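Local coordinates for protein DNA polymerase III subunit beta (Pseudomonas aeruginosa, PDB 4TSZ) that tethers DNA polymerases and other proteins to DNA, as a ring-forming replication subunit, and so confers processivity on DNA synthesis, at residues A73-D78 and F107-L112; G214-V219 and I225-G230; K279-R284 and Y325-L330. All coordinates share one frame; numbering follows the deposited sequence.

Interaction 1 (A73-D78 and F107-L112); sequences ARKLMD and FTLSTL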
ATOM      1  N   ALA E  73     -16.024 -16.410  -5.271  1.00 42.30           N
ATOM      2  CA  ALA E  73     -14.823 -16.183  -6.077  1.00 42.49           C
ATOM      3  C   ALA E  73     -13.539 -15.963  -5.274  1.00 46.40           C
ATOM      4  O   ALA E  73     -12.545 -16.644  -5.534  1.00 45.38           O
ATOM      5  CB  ALA E  73     -15.056 -15.050  -7.069  1.00 43.22           C
ATOM      6  N   ARG E  74     -13.565 -15.045  -4.290  1.00 43.64           N
ATOM      7  CA  ARG E  74     -12.412 -14.737  -3.432  1.00 43.92           C
ATOM      8  C   ARG E  74     -11.973 -15.959  -2.621  1.00 45.70           C
ATOM      9  O   ARG E  74     -10.781 -16.267  -2.590  1.00 45.65           O
ATOM     10  CB  ARG E  74     -12.699 -13.512  -2.529  1.00 45.93           C
ATOM     11  CG  ARG E  74     -11.536 -13.071  -1.613  1.00 63.67           C
ATOM     12  CD  ARG E  74     -10.452 -12.276  -2.326  1.00 83.11           C
ATOM     13  NE  ARG E  74     -10.919 -10.957  -2.757  1.00102.68           N
ATOM     14  CZ  ARG E  74     -10.299  -9.813  -2.482  1.00122.94           C
ATOM     15  NH1 ARG E  74      -9.173  -9.811  -1.778  1.00110.66           N
ATOM     16  NH2 ARG E  74     -10.796  -8.662  -2.914  1.00113.57           N
ATOM     17  N   LYS E  75     -12.938 -16.681  -2.018  1.00 40.70           N
ATOM     18  CA  LYS E  75     -12.652 -17.888  -1.245  1.00 39.99           C
ATOM     19  C   LYS E  75     -11.979 -18.970  -2.087  1.00 41.75           C
ATOM     20  O   LYS E  75     -10.959 -19.499  -1.652  1.00 40.11           O
ATOM     21  CB  LYS E  75     -13.905 -18.427  -0.538  1.00 42.60           C
ATOM     22  CG  LYS E  75     -14.112 -17.807   0.830  1.00 42.47           C
ATOM     23  CD  LYS E  75     -15.452 -18.178   1.380  1.00 49.98           C
ATOM     24  CE  LYS E  75     -15.794 -17.388   2.609  1.00 51.42           C
ATOM     25  NZ  LYS E  75     -17.264 -17.356   2.823  1.00 54.56           N
ATOM     26  N   LEU E  76     -12.517 -19.276  -3.298  1.00 39.35           N
ATOM     27  CA  LEU E  76     -11.931 -20.290  -4.180  1.00 39.92           C
ATOM     28  C   LEU E  76     -10.526 -19.884  -4.635  1.00 44.92           C
ATOM     29  O   LEU E  76      -9.633 -20.731  -4.645  1.00 44.22           O
ATOM     30  CB  LEU E  76     -12.845 -20.625  -5.373  1.00 39.58           C
ATOM     31  CG  LEU E  76     -12.371 -21.763  -6.316  1.00 44.44           C
ATOM     32  CD1 LEU E  76     -12.413 -23.135  -5.633  1.00 45.23           C
ATOM     33  CD2 LEU E  76     -13.193 -21.790  -7.596  1.00 46.20           C
ATOM     34  N   MET E  77     -10.329 -18.593  -4.972  1.00 42.91           N
ATOM     35  CA  MET E  77      -9.024 -18.067  -5.369  1.00 44.00           C
ATOM     36  C   MET E  77      -8.021 -18.199  -4.207  1.00 46.74           C
ATOM     37  O   MET E  77      -6.918 -18.699  -4.433  1.00 48.74           O
ATOM     38  CB  MET E  77      -9.141 -16.614  -5.839  1.00 46.45           C
ATOM     39  CG  MET E  77      -7.865 -16.081  -6.461  1.00 51.23           C
ATOM     40  SD  MET E  77      -7.895 -14.275  -6.571  1.00 55.86           S
ATOM     41  N   ASP E  78      -8.422 -17.803  -2.972  1.00 40.62           N
ATOM     42  CA  ASP E  78      -7.577 -17.880  -1.775  1.00 40.59           C
ATOM     43  C   ASP E  78      -7.186 -19.310  -1.439  1.00 43.14           C
ATOM     44  O   ASP E  78      -6.040 -19.546  -1.061  1.00 41.16           O
ATOM     45  CB  ASP E  78      -8.232 -17.188  -0.566  1.00 42.50           C
ATOM     46  CG  ASP E  78      -8.314 -15.670  -0.647  1.00 51.62           C
ATOM     47  OD1 ASP E  78      -7.648 -15.080  -1.530  1.00 52.79           O
ATOM     48  OD2 ASP E  78      -9.053 -15.075   0.165  1.00 56.32           O
ATOM     49  N   PHE E 107     -11.820 -29.137   1.283  1.00 41.66           N
ATOM     50  CA  PHE E 107     -12.618 -27.923   1.429  1.00 39.94           C
ATOM     51  C   PHE E 107     -14.034 -28.138   0.934  1.00 44.05           C
ATOM     52  O   PHE E 107     -14.239 -28.783  -0.097  1.00 44.75           O
ATOM     53  CB  PHE E 107     -11.995 -26.739   0.658  1.00 40.89           C
ATOM     54  CG  PHE E 107     -10.543 -26.456   0.960  1.00 42.83           C
ATOM     55  CD1 PHE E 107      -9.531 -27.112   0.262  1.00 46.26           C
ATOM     56  CD2 PHE E 107     -10.184 -25.535   1.942  1.00 45.06           C
ATOM     57  CE1 PHE E 107      -8.187 -26.863   0.553  1.00 47.54           C
ATOM     58  CE2 PHE E 107      -8.835 -25.286   2.231  1.00 48.31           C
ATOM     59  CZ  PHE E 107      -7.848 -25.954   1.533  1.00 46.62           C
ATOM     60  N   THR E 108     -15.007 -27.564   1.653  1.00 39.80           N
ATOM     61  CA  THR E 108     -16.417 -27.583   1.288  1.00 39.86           C
ATOM     62  C   THR E 108     -16.882 -26.130   1.206  1.00 42.55           C
ATOM     63  O   THR E 108     -16.795 -25.411   2.194  1.00 41.23           O
ATOM     64  CB  THR E 108     -17.266 -28.450   2.237  1.00 51.24           C
ATOM     65  OG1 THR E 108     -16.751 -29.779   2.224  1.00 54.34           O
ATOM     66  CG2 THR E 108     -18.737 -28.495   1.820  1.00 51.45           C
ATOM     67  N   LEU E 109     -17.310 -25.697   0.011  1.00 39.00           N
ATOM     68  CA  LEU E 109     -17.781 -24.339  -0.224  1.00 37.93           C
ATOM     69  C   LEU E 109     -19.277 -24.307  -0.504  1.00 44.48           C
ATOM     70  O   LEU E 109     -19.814 -25.227  -1.128  1.00 44.16           O
ATOM     71  CB  LEU E 109     -17.028 -23.677  -1.394  1.00 37.13           C
ATOM     72  CG  LEU E 109     -15.533 -23.346  -1.205  1.00 42.17           C
ATOM     73  CD1 LEU E 109     -14.943 -22.767  -2.478  1.00 42.29           C
ATOM     74  CD2 LEU E 109     -15.315 -22.345  -0.073  1.00 44.73           C
ATOM     75  N   SER E 110     -19.947 -23.223  -0.072  1.00 41.45           N
ATOM     76  CA  SER E 110     -21.361 -23.015  -0.353  1.00 42.24           C
ATOM     77  C   SER E 110     -21.488 -22.633  -1.840  1.00 46.89           C
ATOM     78  O   SER E 110     -20.524 -22.158  -2.440  1.00 45.78           O
ATOM     79  CB  SER E 110     -21.934 -21.911   0.536  1.00 46.41           C
ATOM     80  OG  SER E 110     -21.370 -20.653   0.194  1.00 53.84           O
ATOM     81  N   THR E 111     -22.640 -22.905  -2.453  1.00 43.69           N
ATOM     82  CA  THR E 111     -22.847 -22.579  -3.862  1.00 42.70           C
ATOM     83  C   THR E 111     -24.165 -21.816  -4.068  1.00 44.72           C
ATOM     84  O   THR E 111     -25.026 -21.804  -3.197  1.00 41.59           O
ATOM     85  CB  THR E 111     -22.852 -23.854  -4.745  1.00 45.26           C
ATOM     86  OG1 THR E 111     -24.043 -24.596  -4.495  1.00 46.87           O
ATOM     87  CG2 THR E 111     -21.621 -24.736  -4.569  1.00 41.64           C
ATOM     88  N   LEU E 112     -24.322 -21.227  -5.257  1.00 42.94           N
ATOM     89  CA  LEU E 112     -25.550 -20.588  -5.704  1.00 43.36           C
ATOM     90  C   LEU E 112     -25.811 -21.103  -7.123  1.00 46.81           C
ATOM     91  O   LEU E 112     -24.858 -21.315  -7.878  1.00 45.49           O
ATOM     92  CB  LEU E 112     -25.529 -19.040  -5.618  1.00 42.90           C
ATOM     93  CG  LEU E 112     -25.624 -18.441  -4.202  1.00 46.99           C
ATOM     94  CD1 LEU E 112     -25.362 -16.953  -4.215  1.00 46.05           C
ATOM     95  CD2 LEU E 112     -26.982 -18.728  -3.559  1.00 50.38           C
TER
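Leu109 reaches from its strand across to the helix and sets its two methyl groups against different residues. CD1 goes to Leu76, where it lies 4.1 Å from Leu76 CD1 and 4.2 Å from Leu76 CB. CD2 turns to the stem of Lys75, 4.2 Å from Lys75 CB. The two leucine side chains cross at about a right angle, so Leu109 CD1 meets the CD1 methyl and the CB of Leu76 instead of the two chains running alongside. Leu76 swings CG away from its N (chi1 -176°), while Leu109 has CG beside its own N (chi1 -68°) and CD1 at the far end of an extended chain (chi2 177°). The CA atoms of Leu76 and Leu109 are 8.1 Å apart and the segments bury only 117 Å² between them, evidence of a small apolar contact made by side chains alone. Beyond CG the Lys75 chain runs straight on, past Leu109, to the second subunit, where NZ forms salt bridges with Glu300 and Glu302 of that chain. Ser110 OG is hydrogen-bonded to the same Glu302, so the contact lies directly behind the dimer interface of the ring. In the fold, helix 73-82 here meets strand 105-110, the outermost strand of its sheet within the chain; Phe107 and Thr108 continue that sheet into a strand of the second subunit, and Leu109 also packs on Leu275 of that subunit. Leu76 also touches Leu15 of helix 8-19, Val71 of strand 67-72 and Leu98 of strand 97-102.

Interaction 2 (G214-V219 and I225-G230); sequences GEVGIV and IRATTG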
ATOM      1  N   GLY E 214       1.526  -9.975 -27.646  1.00 72.30           N
ATOM      2  CA  GLY E 214       0.175 -10.433 -27.971  1.00 70.00           C
ATOM      3  C   GLY E 214      -0.751  -9.539 -28.771  1.00 69.06           C
ATOM      4  O   GLY E 214      -0.527  -8.331 -28.912  1.00 67.60           O
ATOM      5  N   GLU E 215      -1.827 -10.165 -29.277  1.00 63.06           N
ATOM      6  CA  GLU E 215      -2.877  -9.548 -30.072  1.00 61.98           C
ATOM      7  C   GLU E 215      -4.212  -9.622 -29.320  1.00 63.24           C
ATOM      8  O   GLU E 215      -4.423 -10.526 -28.504  1.00 62.19           O
ATOM      9  CB  GLU E 215      -2.998 -10.292 -31.409  1.00 65.18           C
ATOM     10  CG  GLU E 215      -3.440  -9.418 -32.571  1.00 76.08           C
ATOM     11  CD  GLU E 215      -2.363  -8.683 -33.351  1.00 91.57           C
ATOM     12  OE1 GLU E 215      -1.212  -8.589 -32.863  1.00 83.24           O
ATOM     13  OE2 GLU E 215      -2.687  -8.172 -34.448  1.00 81.89           O
ATOM     14  N   VAL E 216      -5.109  -8.671 -29.602  1.00 57.67           N
ATOM     15  CA  VAL E 216      -6.451  -8.627 -29.022  1.00 55.01           C
ATOM     16  C   VAL E 216      -7.500  -8.403 -30.124  1.00 57.31           C
ATOM     17  O   VAL E 216      -7.330  -7.535 -30.980  1.00 56.70           O
ATOM     18  CB  VAL E 216      -6.578  -7.653 -27.806  1.00 56.99           C
ATOM     19  CG1 VAL E 216      -6.255  -6.204 -28.183  1.00 56.87           C
ATOM     20  CG2 VAL E 216      -7.945  -7.760 -27.124  1.00 55.46           C
ATOM     21  N   GLY E 217      -8.538  -9.227 -30.108  1.00 53.29           N
ATOM     22  CA  GLY E 217      -9.661  -9.101 -31.019  1.00 53.83           C
ATOM     23  C   GLY E 217     -10.679  -8.170 -30.393  1.00 56.11           C
ATOM     24  O   GLY E 217     -11.083  -8.384 -29.248  1.00 54.07           O
ATOM     25  N   ILE E 218     -11.074  -7.114 -31.122  1.00 53.01           N
ATOM     26  CA  ILE E 218     -12.042  -6.129 -30.634  1.00 51.76           C
ATOM     27  C   ILE E 218     -13.343  -6.201 -31.413  1.00 56.73           C
ATOM     28  O   ILE E 218     -13.322  -6.292 -32.643  1.00 57.48           O
ATOM     29  CB  ILE E 218     -11.463  -4.675 -30.638  1.00 54.46           C
ATOM     30  CG1 ILE E 218     -10.184  -4.541 -29.765  1.00 53.70           C
ATOM     31  CG2 ILE E 218     -12.524  -3.604 -30.280  1.00 53.84           C
ATOM     32  CD1 ILE E 218     -10.332  -4.807 -28.263  1.00 56.02           C
ATOM     33  N   VAL E 219     -14.476  -6.131 -30.692  1.00 51.57           N
ATOM     34  CA  VAL E 219     -15.804  -6.069 -31.288  1.00 51.61           C
ATOM     35  C   VAL E 219     -16.475  -4.830 -30.708  1.00 55.62           C
ATOM     36  O   VAL E 219     -16.575  -4.681 -29.485  1.00 52.72           O
ATOM     37  CB  VAL E 219     -16.684  -7.352 -31.103  1.00 55.18           C
ATOM     38  CG1 VAL E 219     -18.085  -7.156 -31.694  1.00 55.31           C
ATOM     39  CG2 VAL E 219     -16.014  -8.588 -31.708  1.00 55.80           C
ATOM     40  N   ILE E 225     -18.700  -3.420 -25.777  1.00 51.34           N
ATOM     41  CA  ILE E 225     -17.354  -3.583 -26.320  1.00 49.90           C
ATOM     42  C   ILE E 225     -16.868  -4.958 -25.859  1.00 52.35           C
ATOM     43  O   ILE E 225     -17.067  -5.319 -24.696  1.00 51.81           O
ATOM     44  CB  ILE E 225     -16.335  -2.435 -26.009  1.00 51.69           C
ATOM     45  CG1 ILE E 225     -14.957  -2.729 -26.691  1.00 52.11           C
ATOM     46  CG2 ILE E 225     -16.190  -2.171 -24.484  1.00 49.48           C
ATOM     47  CD1 ILE E 225     -13.936  -1.605 -26.729  1.00 57.22           C
ATOM     48  N   ARG E 226     -16.249  -5.721 -26.767  1.00 48.61           N
ATOM     49  CA  ARG E 226     -15.691  -7.027 -26.440  1.00 47.87           C
ATOM     50  C   ARG E 226     -14.214  -7.079 -26.837  1.00 52.95           C
ATOM     51  O   ARG E 226     -13.850  -6.648 -27.929  1.00 53.38           O
ATOM     52  CB  ARG E 226     -16.486  -8.170 -27.103  1.00 49.57           C
ATOM     53  CG  ARG E 226     -16.199  -9.535 -26.475  1.00 57.97           C
ATOM     54  CD  ARG E 226     -16.889 -10.672 -27.198  1.00 67.01           C
ATOM     55  NE  ARG E 226     -16.223 -10.993 -28.462  1.00 81.50           N
ATOM     56  CZ  ARG E 226     -16.716 -11.812 -29.385  1.00 92.31           C
ATOM     57  NH1 ARG E 226     -17.899 -12.391 -29.208  1.00 71.79           N
ATOM     58  NH2 ARG E 226     -16.042 -12.040 -30.505  1.00 81.65           N
ATOM     59  N   ALA E 227     -13.374  -7.592 -25.931  1.00 49.55           N
ATOM     60  CA  ALA E 227     -11.939  -7.768 -26.133  1.00 49.88           C
ATOM     61  C   ALA E 227     -11.594  -9.222 -25.828  1.00 56.60           C
ATOM     62  O   ALA E 227     -11.875  -9.696 -24.728  1.00 55.40           O
ATOM     63  CB  ALA E 227     -11.153  -6.826 -25.236  1.00 48.64           C
ATOM     64  N   THR E 228     -11.046  -9.943 -26.824  1.00 56.63           N
ATOM     65  CA  THR E 228     -10.698 -11.366 -26.723  1.00 57.61           C
ATOM     66  C   THR E 228      -9.199 -11.590 -26.940  1.00 63.61           C
ATOM     67  O   THR E 228      -8.649 -11.063 -27.901  1.00 64.48           O
ATOM     68  CB  THR E 228     -11.557 -12.191 -27.721  1.00 63.73           C
ATOM     69  OG1 THR E 228     -12.935 -11.854 -27.556  1.00 62.17           O
ATOM     70  CG2 THR E 228     -11.378 -13.693 -27.554  1.00 62.25           C
ATOM     71  N   THR E 229      -8.553 -12.391 -26.061  1.00 61.07           N
ATOM     72  CA  THR E 229      -7.126 -12.735 -26.158  1.00 62.66           C
ATOM     73  C   THR E 229      -6.860 -14.259 -26.197  1.00 71.52           C
ATOM     74  O   THR E 229      -5.701 -14.682 -26.158  1.00 71.67           O
ATOM     75  CB  THR E 229      -6.298 -12.086 -25.042  1.00 67.48           C
ATOM     76  OG1 THR E 229      -6.692 -12.662 -23.798  1.00 68.93           O
ATOM     77  CG2 THR E 229      -6.371 -10.556 -25.039  1.00 64.84           C
ATOM     78  N   GLY E 230      -7.913 -15.068 -26.261  1.00 71.83           N
ATOM     79  CA  GLY E 230      -7.754 -16.521 -26.311  1.00 73.95           C
ATOM     80  C   GLY E 230      -7.739 -17.156 -24.938  1.00 79.30           C
ATOM     81  O   GLY E 230      -8.279 -18.253 -24.755  1.00 80.49           O
TER
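With chi1 at 61°, Val216 carries CG2 anti to its backbone N and thereby over the partner strand, where it meets Ala227 CB at 3.8 Å and Thr229 CG2 at 3.8 Å. Ile218 arrives on the same face by a bend at chi2 (-63°) that brings its CD1 to 3.7 Å from Ala227 CB, so Val216 and Ile218 both set a methyl on the small alanine from the neighbouring strand. Beneath these contacts the strands run antiparallel at 157°, their axes 4.6 Å apart. Gly217 with Thr228 and Val219 with Arg226 are hydrogen-bonded pairs, each joined by two N-H to O bonds; the one from Gly217 N to Thr228 O measures 2.9 Å. Ile218 with Ala227 is the non-hydrogen-bonded pair between them. This is a beta hairpin within the antiparallel sheet that spans the N-terminal and central domains, with strand 125-132 flanking strand 215-221 and strand 232-237 flanking strand 224-228. On the other face the Arg226 chain runs alongside Val219, in the same direction; Val219 CG2 approaches the guanidinium obliquely, 3.7 Å from Arg226 NH2. Arg226 NH1 is held by a salt bridge to Glu122, and Leu136 of helix 133-141 packs on both Val216 and Ile218.

Interaction 3 (K279-R284 and Y325-L330); sequences KYRGIR and YLLDVL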
ATOM      1  N   LYS E 279      -6.394  22.593  -2.097  1.00 42.84           N
ATOM      2  CA  LYS E 279      -7.643  22.358  -2.816  1.00 42.87           C
ATOM      3  C   LYS E 279      -7.562  22.828  -4.273  1.00 46.24           C
ATOM      4  O   LYS E 279      -7.842  22.047  -5.186  1.00 45.40           O
ATOM      5  CB  LYS E 279      -8.828  23.033  -2.088  1.00 45.97           C
ATOM      6  N   TYR E 280      -7.182  24.098  -4.486  1.00 43.09           N
ATOM      7  CA  TYR E 280      -7.152  24.696  -5.821  1.00 43.34           C
ATOM      8  C   TYR E 280      -5.921  24.436  -6.684  1.00 43.85           C
ATOM      9  O   TYR E 280      -6.017  24.490  -7.914  1.00 41.69           O
ATOM     10  CB  TYR E 280      -7.649  26.150  -5.797  1.00 46.80           C
ATOM     11  CG  TYR E 280      -9.004  26.257  -5.133  1.00 50.44           C
ATOM     12  CD1 TYR E 280     -10.155  25.813  -5.779  1.00 52.26           C
ATOM     13  CD2 TYR E 280      -9.123  26.702  -3.820  1.00 52.42           C
ATOM     14  CE1 TYR E 280     -11.397  25.844  -5.149  1.00 54.04           C
ATOM     15  CE2 TYR E 280     -10.361  26.736  -3.177  1.00 54.41           C
ATOM     16  CZ  TYR E 280     -11.498  26.320  -3.851  1.00 62.57           C
ATOM     17  OH  TYR E 280     -12.721  26.361  -3.231  1.00 67.03           O
ATOM     18  N   ARG E 281      -4.772  24.102  -6.041  1.00 40.25           N
ATOM     19  CA  ARG E 281      -3.515  23.693  -6.704  1.00 38.79           C
ATOM     20  C   ARG E 281      -2.993  24.655  -7.784  1.00 41.84           C
ATOM     21  O   ARG E 281      -2.331  24.237  -8.733  1.00 42.09           O
ATOM     22  CB  ARG E 281      -3.666  22.245  -7.226  1.00 35.14           C
ATOM     23  CG  ARG E 281      -4.010  21.236  -6.117  1.00 38.66           C
ATOM     24  CD  ARG E 281      -2.774  20.806  -5.341  1.00 38.31           C
ATOM     25  NE  ARG E 281      -1.887  20.003  -6.198  1.00 39.73           N
ATOM     26  CZ  ARG E 281      -0.658  19.607  -5.892  1.00 47.68           C
ATOM     27  NH1 ARG E 281      -0.100  19.970  -4.742  1.00 42.87           N
ATOM     28  NH2 ARG E 281       0.029  18.851  -6.738  1.00 36.66           N
ATOM     29  N   GLY E 282      -3.296  25.937  -7.614  1.00 38.26           N
ATOM     30  CA  GLY E 282      -2.925  26.974  -8.561  1.00 38.21           C
ATOM     31  C   GLY E 282      -1.479  27.396  -8.487  1.00 43.01           C
ATOM     32  O   GLY E 282      -0.922  27.591  -7.401  1.00 44.13           O
ATOM     33  N   ILE E 283      -0.863  27.513  -9.666  1.00 40.07           N
ATOM     34  CA  ILE E 283       0.497  28.012  -9.851  1.00 40.30           C
ATOM     35  C   ILE E 283       0.450  29.111 -10.893  1.00 45.15           C
ATOM     36  O   ILE E 283      -0.462  29.138 -11.731  1.00 44.89           O
ATOM     37  CB  ILE E 283       1.553  26.920 -10.176  1.00 42.52           C
ATOM     38  CG1 ILE E 283       1.249  26.180 -11.502  1.00 42.75           C
ATOM     39  CG2 ILE E 283       1.773  25.977  -8.982  1.00 42.10           C
ATOM     40  CD1 ILE E 283       2.413  25.501 -12.135  1.00 53.66           C
ATOM     41  N   ARG E 284       1.402  30.030 -10.823  1.00 43.72           N
ATOM     42  CA  ARG E 284       1.515  31.113 -11.782  1.00 45.32           C
ATOM     43  C   ARG E 284       2.760  30.890 -12.632  1.00 49.35           C
ATOM     44  O   ARG E 284       3.844  30.613 -12.109  1.00 48.77           O
ATOM     45  CB  ARG E 284       1.556  32.477 -11.082  1.00 47.84           C
ATOM     46  CG  ARG E 284       1.555  33.666 -12.053  1.00 60.36           C
ATOM     47  CD  ARG E 284       1.851  34.966 -11.344  1.00 70.71           C
ATOM     48  NE  ARG E 284       3.223  35.003 -10.832  1.00 74.70           N
ATOM     49  CZ  ARG E 284       3.723  35.988 -10.090  1.00 88.05           C
ATOM     50  NH1 ARG E 284       2.968  37.031  -9.760  1.00 70.43           N
ATOM     51  NH2 ARG E 284       4.980  35.936  -9.670  1.00 76.91           N
ATOM     52  N   TYR E 325      -2.806  19.144 -12.890  1.00 33.16           N
ATOM     53  CA  TYR E 325      -3.168  18.916 -14.300  1.00 32.44           C
ATOM     54  C   TYR E 325      -1.928  18.909 -15.195  1.00 36.81           C
ATOM     55  O   TYR E 325      -1.844  18.092 -16.109  1.00 36.03           O
ATOM     56  CB  TYR E 325      -4.190  19.954 -14.818  1.00 33.16           C
ATOM     57  CG  TYR E 325      -5.568  19.915 -14.188  1.00 33.20           C
ATOM     58  CD1 TYR E 325      -5.981  18.824 -13.421  1.00 34.14           C
ATOM     59  CD2 TYR E 325      -6.480  20.947 -14.398  1.00 33.81           C
ATOM     60  CE1 TYR E 325      -7.255  18.779 -12.856  1.00 34.37           C
ATOM     61  CE2 TYR E 325      -7.752  20.915 -13.835  1.00 34.53           C
ATOM     62  CZ  TYR E 325      -8.141  19.825 -13.076  1.00 39.86           C
ATOM     63  OH  TYR E 325      -9.394  19.811 -12.515  1.00 39.41           O
ATOM     64  N   LEU E 326      -0.949  19.794 -14.906  1.00 35.32           N
ATOM     65  CA  LEU E 326       0.304  19.856 -15.662  1.00 35.92           C
ATOM     66  C   LEU E 326       1.186  18.638 -15.370  1.00 36.57           C
ATOM     67  O   LEU E 326       1.742  18.057 -16.304  1.00 34.82           O
ATOM     68  CB  LEU E 326       1.066  21.173 -15.410  1.00 36.81           C
ATOM     69  CG  LEU E 326       0.341  22.493 -15.752  1.00 41.70           C
ATOM     70  CD1 LEU E 326       1.237  23.668 -15.474  1.00 42.49           C
ATOM     71  CD2 LEU E 326      -0.112  22.541 -17.222  1.00 42.63           C
ATOM     72  N   LEU E 327       1.254  18.223 -14.079  1.00 31.47           N
ATOM     73  CA  LEU E 327       2.014  17.045 -13.650  1.00 30.68           C
ATOM     74  C   LEU E 327       1.441  15.760 -14.265  1.00 33.95           C
ATOM     75  O   LEU E 327       2.202  14.892 -14.707  1.00 32.32           O
ATOM     76  CB  LEU E 327       2.124  16.959 -12.114  1.00 29.49           C
ATOM     77  CG  LEU E 327       3.088  17.964 -11.484  1.00 34.30           C
ATOM     78  CD1 LEU E 327       2.772  18.188 -10.018  1.00 32.75           C
ATOM     79  CD2 LEU E 327       4.558  17.538 -11.685  1.00 35.99           C
ATOM     80  N   ASP E 328       0.109  15.684 -14.369  1.00 31.01           N
ATOM     81  CA  ASP E 328      -0.576  14.556 -15.000  1.00 31.90           C
ATOM     82  C   ASP E 328      -0.135  14.387 -16.454  1.00 37.36           C
ATOM     83  O   ASP E 328       0.155  13.267 -16.878  1.00 37.78           O
ATOM     84  CB  ASP E 328      -2.097  14.735 -14.959  1.00 32.93           C
ATOM     85  CG  ASP E 328      -2.736  14.533 -13.615  1.00 35.07           C
ATOM     86  OD1 ASP E 328      -2.070  13.977 -12.715  1.00 37.80           O
ATOM     87  OD2 ASP E 328      -3.889  14.959 -13.450  1.00 32.26           O
ATOM     88  N   VAL E 329      -0.057  15.505 -17.204  1.00 33.79           N
ATOM     89  CA  VAL E 329       0.369  15.518 -18.599  1.00 32.16           C
ATOM     90  C   VAL E 329       1.834  15.081 -18.719  1.00 36.79           C
ATOM     91  O   VAL E 329       2.151  14.211 -19.536  1.00 35.67           O
ATOM     92  CB  VAL E 329       0.120  16.894 -19.278  1.00 34.60           C
ATOM     93  CG1 VAL E 329       0.776  16.951 -20.661  1.00 34.30           C
ATOM     94  CG2 VAL E 329      -1.371  17.197 -19.382  1.00 33.60           C
ATOM     95  N   LEU E 330       2.722  15.689 -17.909  1.00 34.86           N
ATOM     96  CA  LEU E 330       4.148  15.384 -17.948  1.00 35.66           C
ATOM     97  C   LEU E 330       4.449  13.918 -17.645  1.00 40.85           C
ATOM     98  O   LEU E 330       5.357  13.354 -18.257  1.00 40.64           O
ATOM     99  CB  LEU E 330       4.963  16.340 -17.055  1.00 35.48           C
ATOM    100  CG  LEU E 330       4.988  17.813 -17.488  1.00 39.77           C
ATOM    101  CD1 LEU E 330       5.622  18.656 -16.445  1.00 39.92           C
ATOM    102  CD2 LEU E 330       5.686  18.007 -18.839  1.00 44.43           C
TER
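Ile283 and Leu326 face each other from an extended strand and a helix, their CA atoms 10.0 Å apart, and Arg281 and Tyr325 stand 9.0 Å apart by the same measure. Arg281 adopts left-handed backbone angles (phi 53°, psi 30°), which turn the chain just before strand 282-284 begins. On the helical side, Leu330 N bonds to Leu326 O at 3.0 Å, whereas the preceding bond of the turn, Val329 N to Tyr325 O, is weak at 3.3 Å. Since the backbones are this far apart, side chains bridge the gap. Ile283 and Leu326 meet at a slant, methyl to methyl, CD1 of Ile283 lying 4.0 Å from CD1 of Leu326. Chi1 of Ile283 (62°) tucks CG1 between the two backbone arms, and the extended second torsion carries CD1 on to the helix. The segments bury only 88 Å² in all. Here strand 282-288 of the four-stranded antiparallel sheet shared with strands 291-297, 303-309 and 317-322 is joined to helix 323-330, one of the two helices of the C-terminal domain; the other, helix 262-273, reaches the same junction, with Phe269 touching both Ile283 and Leu330. Further along, Leu327 CD1 touches the guanidinium, 4.3 Å from Arg281 NH2, in a loose van der Waals contact; Arg281 NE is hydrogen-bonded to Ser324 OG, just before the helical segment. Away from the strand, Asp328 OD2 makes a salt bridge with Arg177 of the central domain, and Tyr325 packs on a polar side chain of the bound peptide and touches His176 and Val363, placing the start of this helix beside the peptide site.

Followed from the N terminus, the three contacts come strictly in series, with none nested or crossing. Interaction 1 closes a loop of 28 intervening residues, mostly strand, within the N-terminal domain and ties helix 73-82 to the strand through which the sheet runs on into the second subunit. Interaction 2 closes the shortest loop, five residues, as a hairpin of the central domain. Interaction 3 spans 40 residues, largely strand, and joins helix to sheet in the C-terminal domain. The nearest atoms of interactions 1 and 2 are about 17 Å apart, and those of interactions 2 and 3 about 23 Å. Interactions 1 and 3, with centres 46 Å apart, lie on opposite sides of the chain's centre.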